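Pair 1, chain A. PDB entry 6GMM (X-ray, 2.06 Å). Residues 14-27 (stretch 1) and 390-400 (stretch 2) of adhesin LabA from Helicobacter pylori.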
# COMPACT_ATOMS: atom_id res chain seq x y z
N ASN A 14 -24.01 -5.60 21.72
CA ASN A 14 -23.17 -4.59 21.08
C ASN A 14 -22.84 -3.43 22.03
O ASN A 14 -21.73 -2.91 21.98
CB ASN A 14 -23.74 -4.12 19.73
CG ASN A 14 -23.78 -5.22 18.69
OD1 ASN A 14 -22.83 -6.01 18.50
ND2 ASN A 14 -24.88 -5.26 17.95
N LEU A 15 -23.76 -3.11 22.95
CA LEU A 15 -23.53 -2.09 23.98
C LEU A 15 -22.44 -2.59 24.95
O LEU A 15 -21.62 -1.80 25.40
CB LEU A 15 -24.83 -1.80 24.76
CG LEU A 15 -25.90 -0.92 24.09
CD1 LEU A 15 -27.24 -1.07 24.80
CD2 LEU A 15 -25.50 0.55 24.11
N LEU A 16 -22.45 -3.90 25.26
CA LEU A 16 -21.49 -4.52 26.16
C LEU A 16 -20.08 -4.48 25.56
O LEU A 16 -19.14 -4.10 26.25
CB LEU A 16 -21.90 -5.95 26.51
CG LEU A 16 -23.07 -6.08 27.50
CD1 LEU A 16 -23.45 -7.54 27.70
CD2 LEU A 16 -22.75 -5.42 28.83
N THR A 17 -19.97 -4.82 24.27
CA THR A 17 -18.74 -4.78 23.47
C THR A 17 -18.18 -3.36 23.45
O THR A 17 -17.03 -3.14 23.83
CB THR A 17 -19.05 -5.35 22.09
OG1 THR A 17 -19.32 -6.74 22.27
CG2 THR A 17 -17.90 -5.17 21.06
N ASN A 18 -19.04 -2.38 23.12
CA ASN A 18 -18.65 -0.97 23.07
C ASN A 18 -18.21 -0.47 24.44
O ASN A 18 -17.21 0.23 24.54
CB ASN A 18 -19.78 -0.10 22.50
CG ASN A 18 -19.96 -0.22 20.99
OD1 ASN A 18 -19.18 -0.87 20.29
ND2 ASN A 18 -21.00 0.41 20.46
N TYR A 19 -18.93 -0.89 25.50
CA TYR A 19 -18.63 -0.52 26.88
C TYR A 19 -17.26 -1.10 27.28
O TYR A 19 -16.40 -0.35 27.74
CB TYR A 19 -19.74 -1.09 27.80
CG TYR A 19 -19.57 -0.87 29.29
CD1 TYR A 19 -18.99 -1.85 30.09
CD2 TYR A 19 -20.09 0.25 29.91
CE1 TYR A 19 -18.84 -1.66 31.47
CE2 TYR A 19 -19.95 0.45 31.29
CZ TYR A 19 -19.34 -0.52 32.07
OH TYR A 19 -19.23 -0.38 33.44
N SER A 20 -17.09 -2.42 27.12
CA SER A 20 -15.89 -3.17 27.48
C SER A 20 -14.61 -2.58 26.90
O SER A 20 -13.62 -2.42 27.63
CB SER A 20 -16.03 -4.62 27.05
OG SER A 20 -14.84 -5.34 27.35
N VAL A 21 -14.65 -2.25 25.57
CA VAL A 21 -13.57 -1.68 24.78
C VAL A 21 -13.24 -0.24 25.23
O VAL A 21 -12.06 0.08 25.43
CB VAL A 21 -13.93 -1.78 23.26
CG1 VAL A 21 -13.15 -0.78 22.40
CG2 VAL A 21 -13.75 -3.21 22.75
N LEU A 22 -14.28 0.60 25.41
CA LEU A 22 -14.10 1.98 25.85
C LEU A 22 -13.56 1.98 27.29
O LEU A 22 -12.73 2.83 27.64
CB LEU A 22 -15.44 2.72 25.73
CG LEU A 22 -15.49 4.21 26.04
CD1 LEU A 22 -14.42 4.97 25.30
CD2 LEU A 22 -16.83 4.77 25.67
N ASN A 23 -13.94 0.98 28.07
CA ASN A 23 -13.45 0.87 29.43
C ASN A 23 -11.96 0.56 29.46
O ASN A 23 -11.21 1.30 30.09
CB ASN A 23 -14.25 -0.14 30.24
CG ASN A 23 -13.96 -0.01 31.71
OD1 ASN A 23 -13.88 1.09 32.26
ND2 ASN A 23 -13.70 -1.14 32.34
N ALA A 24 -11.52 -0.49 28.73
CA ALA A 24 -10.11 -0.88 28.67
C ALA A 24 -9.24 0.28 28.19
O ALA A 24 -8.13 0.44 28.69
CB ALA A 24 -9.92 -2.10 27.78
N LEU A 25 -9.77 1.11 27.27
CA LEU A 25 -9.06 2.28 26.75
C LEU A 25 -8.93 3.40 27.77
O LEU A 25 -7.87 4.01 27.85
CB LEU A 25 -9.68 2.80 25.44
CG LEU A 25 -9.45 1.94 24.20
CD1 LEU A 25 -10.36 2.35 23.06
CD2 LEU A 25 -7.99 1.92 23.80
N ILE A 26 -10.00 3.65 28.57
CA ILE A 26 -10.02 4.70 29.58
C ILE A 26 -9.04 4.37 30.70
O ILE A 26 -8.33 5.27 31.18
CB ILE A 26 -11.46 5.01 30.06
CG1 ILE A 26 -12.32 5.62 28.94
CG2 ILE A 26 -11.46 5.92 31.30
CD1 ILE A 26 -12.15 7.18 28.70
N ARG A 27 -8.97 3.07 31.05
CA ARG A 27 -8.05 2.54 32.04
C ARG A 27 -6.63 2.74 31.50
O ARG A 27 -5.82 3.37 32.18
CB ARG A 27 -8.36 1.05 32.35
CG ARG A 27 -9.43 0.86 33.45
CD ARG A 27 -10.34 -0.35 33.21
NE ARG A 27 -10.01 -1.48 34.09
CZ ARG A 27 -10.90 -2.16 34.83
NH1 ARG A 27 -10.50 -3.17 35.59
NH2 ARG A 27 -12.18 -1.83 34.81
N SER A 390 -14.61 13.62 26.58
CA SER A 390 -15.74 13.13 25.79
C SER A 390 -15.88 11.62 25.80
O SER A 390 -17.00 11.10 25.83
CB SER A 390 -15.61 13.61 24.35
OG SER A 390 -16.68 13.07 23.60
N GLN A 391 -14.75 10.90 25.73
CA GLN A 391 -14.71 9.44 25.73
C GLN A 391 -15.13 8.87 27.08
O GLN A 391 -15.88 7.89 27.12
CB GLN A 391 -13.31 8.94 25.32
CG GLN A 391 -13.00 9.04 23.82
CD GLN A 391 -13.96 8.22 22.98
OE1 GLN A 391 -13.77 7.02 22.77
NE2 GLN A 391 -15.02 8.85 22.48
N TYR A 392 -14.72 9.53 28.18
CA TYR A 392 -15.08 9.15 29.54
C TYR A 392 -16.58 9.36 29.80
O TYR A 392 -17.22 8.47 30.38
CB TYR A 392 -14.17 9.84 30.56
CG TYR A 392 -14.40 9.46 32.01
CD1 TYR A 392 -14.43 8.13 32.41
CD2 TYR A 392 -14.49 10.44 33.00
CE1 TYR A 392 -14.63 7.78 33.75
CE2 TYR A 392 -14.71 10.10 34.33
CZ TYR A 392 -14.77 8.77 34.70
OH TYR A 392 -14.95 8.45 36.03
N GLN A 393 -17.14 10.48 29.32
CA GLN A 393 -18.57 10.80 29.39
C GLN A 393 -19.34 9.71 28.62
O GLN A 393 -20.40 9.29 29.06
CB GLN A 393 -18.84 12.17 28.72
CG GLN A 393 -20.28 12.64 28.85
CD GLN A 393 -20.49 14.00 28.25
OE1 GLN A 393 -20.95 14.14 27.11
NE2 GLN A 393 -20.16 15.04 29.01
N LYS A 394 -18.80 9.27 27.47
CA LYS A 394 -19.41 8.22 26.64
C LYS A 394 -19.52 6.87 27.40
O LYS A 394 -20.54 6.18 27.26
CB LYS A 394 -18.67 8.08 25.30
N LEU A 395 -18.53 6.55 28.26
CA LEU A 395 -18.48 5.33 29.09
C LEU A 395 -19.66 5.32 30.06
O LEU A 395 -20.27 4.26 30.30
CB LEU A 395 -17.14 5.25 29.85
CG LEU A 395 -16.84 3.97 30.67
CD1 LEU A 395 -16.93 2.70 29.80
CD2 LEU A 395 -15.47 4.06 31.30
N GLY A 396 -19.97 6.50 30.60
CA GLY A 396 -21.07 6.70 31.53
C GLY A 396 -22.41 6.54 30.84
O GLY A 396 -23.31 5.91 31.39
N GLU A 397 -22.55 7.11 29.64
CA GLU A 397 -23.74 7.04 28.79
C GLU A 397 -24.06 5.59 28.46
O GLU A 397 -25.22 5.18 28.54
CB GLU A 397 -23.52 7.82 27.48
CG GLU A 397 -23.56 9.32 27.65
CD GLU A 397 -23.24 10.15 26.42
OE1 GLU A 397 -23.40 9.64 25.29
OE2 GLU A 397 -22.85 11.33 26.60
N HIS A 398 -23.01 4.83 28.08
CA HIS A 398 -23.06 3.41 27.78
C HIS A 398 -23.54 2.64 29.00
O HIS A 398 -24.42 1.80 28.84
CB HIS A 398 -21.70 2.91 27.32
CG HIS A 398 -21.47 3.12 25.85
ND1 HIS A 398 -21.54 4.39 25.29
CD2 HIS A 398 -21.22 2.22 24.88
CE1 HIS A 398 -21.32 4.22 24.00
NE2 HIS A 398 -21.12 2.93 23.71
N TYR A 399 -23.04 2.98 30.22
CA TYR A 399 -23.47 2.34 31.49
C TYR A 399 -24.98 2.51 31.70
O TYR A 399 -25.68 1.53 31.97
CB TYR A 399 -22.70 2.91 32.71
CG TYR A 399 -23.08 2.28 34.03
CD1 TYR A 399 -24.13 2.78 34.80
CD2 TYR A 399 -22.39 1.17 34.52
CE1 TYR A 399 -24.52 2.17 35.99
CE2 TYR A 399 -22.75 0.57 35.73
CZ TYR A 399 -23.83 1.07 36.45
OH TYR A 399 -24.18 0.48 37.64
N ASP A 400 -25.46 3.76 31.58
CA ASP A 400 -26.86 4.14 31.68
C ASP A 400 -27.70 3.42 30.59
O ASP A 400 -28.77 2.91 30.91
CB ASP A 400 -27.02 5.67 31.58
CG ASP A 400 -26.45 6.51 32.73
OD1 ASP A 400 -26.33 5.97 33.87
OD2 ASP A 400 -26.20 7.72 32.51

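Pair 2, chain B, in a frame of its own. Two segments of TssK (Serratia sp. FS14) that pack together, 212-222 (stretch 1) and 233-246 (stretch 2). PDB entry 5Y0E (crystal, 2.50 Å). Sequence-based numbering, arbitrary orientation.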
# COMPACT_ATOMS: atom_id res chain seq x y z
N GLN B 212 13.42 9.35 -11.84
CA GLN B 212 14.71 9.98 -12.09
C GLN B 212 15.81 9.27 -11.31
O GLN B 212 16.83 8.88 -11.89
CB GLN B 212 14.62 11.46 -11.75
CG GLN B 212 13.80 12.25 -12.75
CD GLN B 212 13.15 13.50 -12.18
OE1 GLN B 212 13.32 13.83 -11.03
NE2 GLN B 212 12.39 14.19 -13.00
N ARG B 213 15.61 9.03 -10.03
CA ARG B 213 16.69 8.47 -9.25
C ARG B 213 16.94 7.03 -9.63
O ARG B 213 18.08 6.56 -9.61
CB ARG B 213 16.39 8.59 -7.75
CG ARG B 213 16.34 10.02 -7.26
CD ARG B 213 17.47 10.83 -7.79
NE ARG B 213 18.77 10.25 -7.47
CZ ARG B 213 19.82 10.32 -8.27
NH1 ARG B 213 19.73 10.94 -9.45
NH2 ARG B 213 20.96 9.74 -7.91
N SER B 214 15.88 6.32 -9.98
CA SER B 214 16.00 4.95 -10.45
C SER B 214 16.85 4.86 -11.71
O SER B 214 17.72 3.99 -11.83
CB SER B 214 14.61 4.41 -10.71
OG SER B 214 14.61 3.03 -10.60
N GLN B 215 16.56 5.71 -12.68
CA GLN B 215 17.31 5.70 -13.92
C GLN B 215 18.79 5.95 -13.66
O GLN B 215 19.66 5.25 -14.17
CB GLN B 215 16.73 6.75 -14.85
CG GLN B 215 17.32 6.83 -16.24
CD GLN B 215 17.28 8.26 -16.81
OE1 GLN B 215 17.02 9.23 -16.08
NE2 GLN B 215 17.55 8.39 -18.11
N GLN B 216 19.07 6.98 -12.91
CA GLN B 216 20.42 7.34 -12.65
C GLN B 216 21.17 6.33 -11.81
O GLN B 216 22.24 5.94 -12.15
CB GLN B 216 20.47 8.73 -12.04
CG GLN B 216 21.77 9.45 -12.23
CD GLN B 216 22.84 8.91 -11.33
OE1 GLN B 216 22.61 8.67 -10.17
NE2 GLN B 216 23.99 8.68 -11.89
N MET B 217 20.60 5.90 -10.71
CA MET B 217 21.31 4.97 -9.88
C MET B 217 21.59 3.65 -10.56
O MET B 217 22.65 3.11 -10.42
CB MET B 217 20.60 4.76 -8.57
CG MET B 217 20.71 5.95 -7.67
SD MET B 217 19.98 5.66 -6.09
CE MET B 217 21.36 5.04 -5.21
N SER B 218 20.64 3.15 -11.33
CA SER B 218 20.82 1.90 -12.02
C SER B 218 21.94 1.97 -13.02
O SER B 218 22.69 1.05 -13.16
CB SER B 218 19.54 1.48 -12.70
OG SER B 218 19.20 2.41 -13.67
N GLN B 219 22.09 3.07 -13.70
CA GLN B 219 23.15 3.19 -14.66
C GLN B 219 24.52 3.22 -14.03
O GLN B 219 25.47 2.79 -14.62
CB GLN B 219 22.90 4.37 -15.55
CG GLN B 219 21.65 4.18 -16.37
CD GLN B 219 21.55 5.12 -17.54
OE1 GLN B 219 20.90 6.15 -17.45
NE2 GLN B 219 22.18 4.77 -18.63
N ARG B 220 24.63 3.75 -12.83
CA ARG B 220 25.87 3.80 -12.13
C ARG B 220 26.19 2.41 -11.60
O ARG B 220 27.30 1.99 -11.64
CB ARG B 220 25.78 4.83 -11.03
CG ARG B 220 26.72 4.63 -9.87
CD ARG B 220 28.12 4.97 -10.25
NE ARG B 220 28.27 6.38 -10.49
CZ ARG B 220 29.09 6.87 -11.39
NH1 ARG B 220 29.17 8.16 -11.56
NH2 ARG B 220 29.83 6.07 -12.10
N LEU B 221 25.19 1.67 -11.18
CA LEU B 221 25.41 0.34 -10.68
C LEU B 221 25.64 -0.71 -11.75
O LEU B 221 26.04 -1.79 -11.45
CB LEU B 221 24.30 -0.08 -9.74
CG LEU B 221 24.37 0.54 -8.37
CD1 LEU B 221 23.02 0.50 -7.71
CD2 LEU B 221 25.39 -0.13 -7.50
N LEU B 222 25.38 -0.38 -13.00
CA LEU B 222 25.66 -1.26 -14.09
C LEU B 222 27.14 -1.37 -14.24
O LEU B 222 27.65 -2.42 -14.52
CB LEU B 222 25.15 -0.66 -15.38
CG LEU B 222 23.69 -0.77 -15.70
CD1 LEU B 222 23.48 -0.53 -17.17
CD2 LEU B 222 23.15 -2.11 -15.27
N VAL B 233 25.50 0.25 -0.17
CA VAL B 233 24.57 1.22 0.32
C VAL B 233 23.76 1.74 -0.83
O VAL B 233 22.58 1.84 -0.74
CB VAL B 233 25.29 2.37 1.04
CG1 VAL B 233 24.37 3.52 1.27
CG2 VAL B 233 25.84 1.90 2.35
N ASP B 234 24.41 2.07 -1.92
CA ASP B 234 23.72 2.54 -3.08
C ASP B 234 22.76 1.51 -3.58
O ASP B 234 21.67 1.83 -3.94
CB ASP B 234 24.70 2.83 -4.18
CG ASP B 234 25.40 4.11 -4.00
OD1 ASP B 234 25.00 4.90 -3.16
OD2 ASP B 234 26.36 4.33 -4.70
N PHE B 235 23.18 0.26 -3.64
CA PHE B 235 22.34 -0.79 -4.12
C PHE B 235 21.16 -0.98 -3.20
O PHE B 235 20.10 -1.22 -3.65
CB PHE B 235 23.12 -2.07 -4.28
CG PHE B 235 22.35 -3.16 -4.90
CD1 PHE B 235 21.95 -3.10 -6.19
CD2 PHE B 235 22.01 -4.24 -4.18
CE1 PHE B 235 21.22 -4.09 -6.75
CE2 PHE B 235 21.28 -5.25 -4.74
CZ PHE B 235 20.88 -5.17 -6.03
N MET B 236 21.36 -0.90 -1.90
CA MET B 236 20.23 -0.98 -0.99
C MET B 236 19.22 0.12 -1.23
O MET B 236 18.04 -0.07 -0.94
CB MET B 236 20.70 -0.88 0.46
CG MET B 236 21.30 -2.10 0.98
SD MET B 236 22.52 -1.80 2.23
CE MET B 236 21.87 -2.87 3.38
N LEU B 237 19.66 1.28 -1.70
CA LEU B 237 18.75 2.41 -1.84
C LEU B 237 17.98 2.32 -3.15
O LEU B 237 16.79 2.60 -3.18
CB LEU B 237 19.53 3.72 -1.76
CG LEU B 237 18.72 4.98 -2.04
CD1 LEU B 237 17.70 5.27 -0.96
CD2 LEU B 237 19.62 6.12 -2.17
N LEU B 238 18.66 1.94 -4.22
CA LEU B 238 17.96 1.65 -5.46
C LEU B 238 16.88 0.58 -5.24
O LEU B 238 15.76 0.71 -5.75
CB LEU B 238 18.96 1.21 -6.51
CG LEU B 238 18.41 0.77 -7.86
CD1 LEU B 238 17.61 1.87 -8.55
CD2 LEU B 238 19.53 0.34 -8.74
N GLN B 239 17.18 -0.44 -4.46
CA GLN B 239 16.17 -1.41 -4.07
C GLN B 239 14.98 -0.74 -3.44
O GLN B 239 13.83 -1.08 -3.75
CB GLN B 239 16.74 -2.37 -3.06
CG GLN B 239 16.89 -3.70 -3.54
CD GLN B 239 17.77 -4.47 -2.63
OE1 GLN B 239 18.99 -4.40 -2.75
NE2 GLN B 239 17.17 -5.24 -1.72
N LEU B 240 15.23 0.17 -2.51
CA LEU B 240 14.14 0.85 -1.82
C LEU B 240 13.39 1.75 -2.77
O LEU B 240 12.17 1.84 -2.70
CB LEU B 240 14.68 1.64 -0.64
CG LEU B 240 13.64 2.41 0.17
CD1 LEU B 240 12.80 1.48 0.96
CD2 LEU B 240 14.30 3.40 1.08
N ILE B 241 14.11 2.41 -3.67
CA ILE B 241 13.46 3.17 -4.73
C ILE B 241 12.64 2.25 -5.63
O ILE B 241 11.52 2.59 -6.02
CB ILE B 241 14.54 3.96 -5.50
CG1 ILE B 241 15.18 4.99 -4.57
CG2 ILE B 241 13.99 4.63 -6.70
CD1 ILE B 241 16.32 5.74 -5.18
N ASN B 242 13.14 1.06 -5.92
CA ASN B 242 12.47 0.19 -6.88
C ASN B 242 11.15 -0.34 -6.33
O ASN B 242 10.16 -0.39 -7.05
CB ASN B 242 13.39 -0.95 -7.28
CG ASN B 242 14.38 -0.53 -8.32
OD1 ASN B 242 14.17 0.45 -9.01
ND2 ASN B 242 15.44 -1.28 -8.46
N ARG B 243 11.10 -0.69 -5.05
CA ARG B 243 9.85 -1.09 -4.43
C ARG B 243 8.78 -0.02 -4.60
O ARG B 243 7.61 -0.34 -4.85
CB ARG B 243 10.06 -1.37 -2.94
CG ARG B 243 8.75 -1.65 -2.23
CD ARG B 243 8.82 -1.50 -0.74
NE ARG B 243 10.11 -1.91 -0.21
CZ ARG B 243 10.57 -1.60 0.99
NH1 ARG B 243 9.83 -0.88 1.79
NH2 ARG B 243 11.76 -2.00 1.40
N HIS B 244 9.14 1.24 -4.45
CA HIS B 244 8.18 2.32 -4.51
C HIS B 244 7.86 2.80 -5.92
O HIS B 244 6.84 3.45 -6.12
CB HIS B 244 8.68 3.47 -3.62
CG HIS B 244 8.65 3.13 -2.17
ND1 HIS B 244 9.72 2.55 -1.53
CD2 HIS B 244 7.66 3.21 -1.25
CE1 HIS B 244 9.39 2.31 -0.27
NE2 HIS B 244 8.15 2.70 -0.08
N LEU B 245 8.70 2.49 -6.90
CA LEU B 245 8.29 2.61 -8.29
C LEU B 245 6.97 1.88 -8.53
O LEU B 245 6.06 2.41 -9.20
CB LEU B 245 9.36 2.04 -9.20
CG LEU B 245 10.42 2.99 -9.72
CD1 LEU B 245 11.29 2.26 -10.72
CD2 LEU B 245 9.77 4.18 -10.37
N GLY B 246 6.83 0.70 -7.97
CA GLY B 246 5.64 -0.07 -8.17
C GLY B 246 4.52 0.44 -7.32
O GLY B 246 3.39 0.55 -7.77

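Two helices that pack against each other can keep one backbone geometry while many of the side chains between them change. Pair 1, from the adhesin LabA, and pair 2, from TssK, illustrate the principle. In each, two antiparallel helices approach to 9.6 Å between axes, with 148° between their N-to-C directions in pair 1 and 144° in pair 2. The backbones of 14 central residues superpose with an RMSD of 0.3 Å. Sequence separation is no guide to this likeness: touching residues lie at least 365 positions apart in pair 1, but as few as 13 apart in pair 2.

The most conserved feature is a leucine, A:Leu395 in pair 1 and B:Leu238 in pair 2. Both adopt the t, p rotamer, and both fit as knobs into a hole of four residues on the facing helix. A:Leu395 sits among A:Tyr19, A:Leu22, A:Asn23 and A:Ile26; the matching hole around B:Leu238 consists of B:Ser214, B:Met217, B:Ser218 and B:Leu221. The same hole can thus be lined by quite different residues. Near one end, A:Ile26 and B:Leu221 place their side-chain centres within 0.3 Å of each other despite their different branching. A:Ile26 CD1 lies 3.8 Å from A:Tyr392 CB, while B:Leu221 CD1 approaches B:Phe235 CD1 to 4.1 Å, at the edge of the phenylalanine ring. The leucine also reaches the central knob, with B:Leu221 CD1 3.6 Å from B:Leu238 CD2.

The next matched position shows how an unbranched chain can replace a branched one. A:Leu22 brings CD1 to 3.3 Å from A:Gln391 OE1 and CD2 to 3.8 Å from A:Lys394 CB. B:Met217 is a knob in its own right, among B:Asp234, B:Leu237, B:Leu238 and B:Ile241. Its terminal CE reaches B:Leu237 CD2 at 3.7 Å, and its SD lies 3.8 Å from B:Ile241 CD1.

The sharpest exchange is between A:Tyr19 and B:Ser214. In pair 1 the large side chain fills space: A:Leu395 CD1 lies over one face of the tyrosine ring, 4.0 Å from A:Tyr19 CD2, and A:His398 CB lies at the ring edge. The ring extends further to A:Tyr399, with A:Tyr19 CE2 4.0 Å from A:Tyr399 CB. In pair 2 the small serine sits as a knob among B:Leu238, B:Ile241, B:Asn242 and B:Leu245. A weak hydrogen bond, B:Ser214 OG to B:Asn242 OD1 at 3.1 Å, crosses the interface here, though the position of the serine hydroxyl oxygen is less certain than most; pair 1 has none among its modelled atoms.

A:His398 and B:Ile241 also coincide, both pointing toward the facing helix. The imidazole meets A:Asn18 edge-on, with A:His398 NE2 3.5 Å from A:Asn18 CB, whereas B:Ile241 CD1 packs 3.8 Å from B:Arg213 CB. The two stretches bury 628 Å² in pair 1 and 491 Å² in pair 2, though the stretches do not cover quite the same positions.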